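Local coordinates for probable N-acetyl-gamma-glutamyl-phosphate reductase, chloroplastic (Arabidopsis thaliana, PDB 1XYG), which probably catalyses the NADPH-dependent reduction of N-acetyl-L-glutamyl phosphate to N-acetyl-L-glutamate semialdehyde, the third step of arginine synthesis from glutamate by way of N(2)-acetyl-L-ornithine, at the interface of chains A and B. Sequence-based numbering; all coordinates share one arbitrary frame. Chains: chain A/B, putative N-acetyl-gamma-glutamyl-phosphate reductase.

The interface of chains A and B. Residues chain A 61-63; chain B 299, 356, 358.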
loop_
_atom_site.group_PDB
_atom_site.type_symbol
_atom_site.label_atom_id
_atom_site.label_comp_id
_atom_site.label_asym_id
_atom_site.label_seq_id
_atom_site.Cartn_x
_atom_site.Cartn_y
_atom_site.Cartn_z
ATOM N N PHE A 61 20.617 7.118 6.326
ATOM C CA PHE A 61 20.083 6.057 5.472
ATOM C C PHE A 61 20.731 4.727 5.821
ATOM O O PHE A 61 21.648 4.265 5.137
ATOM C CB PHE A 61 20.340 6.379 4.001
ATOM C CG PHE A 61 19.448 7.453 3.455
ATOM C CD1 PHE A 61 18.067 7.277 3.440
ATOM C CD2 PHE A 61 19.980 8.638 2.949
ATOM C CE1 PHE A 61 17.220 8.265 2.928
ATOM C CE2 PHE A 61 19.141 9.638 2.431
ATOM C CZ PHE A 61 17.757 9.447 2.420
ATOM N N PRO A 62 20.269 4.091 6.902
ATOM C CA PRO A 62 20.827 2.804 7.322
ATOM C C PRO A 62 20.868 1.718 6.239
ATOM O O PRO A 62 21.619 0.747 6.356
ATOM C CB PRO A 62 19.952 2.421 8.521
ATOM C CG PRO A 62 18.673 3.145 8.277
ATOM C CD PRO A 62 19.150 4.481 7.776
ATOM N N HIS A 63 20.076 1.873 5.183
ATOM C CA HIS A 63 20.067 0.871 4.124
ATOM C C HIS A 63 21.367 0.877 3.323
ATOM O O HIS A 63 21.621 -0.032 2.528
ATOM C CB HIS A 63 18.889 1.095 3.168
ATOM C CG HIS A 63 19.092 2.210 2.185
ATOM N ND1 HIS A 63 18.953 3.540 2.520
ATOM C CD2 HIS A 63 19.380 2.187 0.862
ATOM C CE1 HIS A 63 19.141 4.287 1.448
ATOM N NE2 HIS A 63 19.403 3.489 0.427
ATOM N N ASN B 299 15.308 -1.976 4.596
ATOM C CA ASN B 299 16.741 -1.811 4.363
ATOM C C ASN B 299 17.475 -2.851 3.529
ATOM O O ASN B 299 18.614 -2.616 3.132
ATOM C CB ASN B 299 17.474 -1.642 5.701
ATOM C CG ASN B 299 17.000 -0.421 6.477
ATOM O OD1 ASN B 299 16.687 0.613 5.886
ATOM N ND2 ASN B 299 16.952 -0.532 7.800
ATOM N N PRO B 356 20.314 -2.166 -1.825
ATOM C CA PRO B 356 18.884 -2.050 -1.517
ATOM C C PRO B 356 18.190 -0.895 -2.231
ATOM O O PRO B 356 18.743 0.206 -2.348
ATOM C CB PRO B 356 18.868 -1.887 0.001
ATOM C CG PRO B 356 20.044 -2.697 0.423
ATOM C CD PRO B 356 21.099 -2.248 -0.584
ATOM N N PHE B 358 15.881 1.610 -1.723
ATOM C CA PHE B 358 15.143 2.370 -0.745
ATOM C C PHE B 358 15.292 3.857 -1.025
ATOM O O PHE B 358 16.354 4.331 -1.327
ATOM C CB PHE B 358 15.605 2.061 0.684
ATOM C CG PHE B 358 14.904 2.882 1.733
ATOM C CD1 PHE B 358 15.321 4.190 2.010
ATOM C CD2 PHE B 358 13.796 2.372 2.414
ATOM C CE1 PHE B 358 14.649 4.978 2.947
ATOM C CE2 PHE B 358 13.111 3.169 3.365
ATOM C CZ PHE B 358 13.542 4.469 3.621
HETATM O O HOH W 1 17.490 3.519 4.885
#
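A:His63 lays one face of its imidazole against B:Phe358, whose CB sits over the ring centre, 3.8 Å from the centroid, in a CH-pi contact. The patch is part of the two-fold subunit interface of a homotetrameric semialdehyde dehydrogenase, where the 3-10 helix 62-64 of one chain meets the 3-10 helix 297-299 and the C-terminal tail of the other. The B:Phe358 ring, with CG anti to its backbone N (chi1 177°), runs on over the ND1–CE1 side of the imidazole, its CD1 3.7 Å from A:His63 ND1. No direct polar bond joins the chains here; a water does. The O of water 1 lies 2.8 Å from A:His63 ND1 and 3.1 Å from A:His63 N. Across the interface, water 1 O is 3.2 Å from the side-chain carbonyl B:Asn299 OD1. The chi1 of 78° sets the imidazole between its own backbone N and carbonyl carbon, which lets ND1 and N share this water. An alanine here would probably leave a gap beside B:Phe358 CB and cost the water its imidazole partner, weakening the link to B:Asn299. B:Asn299 OD1 also packs against A:His63 CB at 3.5 Å, while B:Pro356 CG rests near A:His63 O. Within chain A, A:Phe61 CD1 lies in the imidazole plane at its ND1–CE1 edge and also reaches B:Phe358 CE1 at 4.1 Å, the two phenylalanine side chains crossing at about a right angle. A:Cys163, the probable catalytic nucleophile, lies about 21 Å from the patch centre.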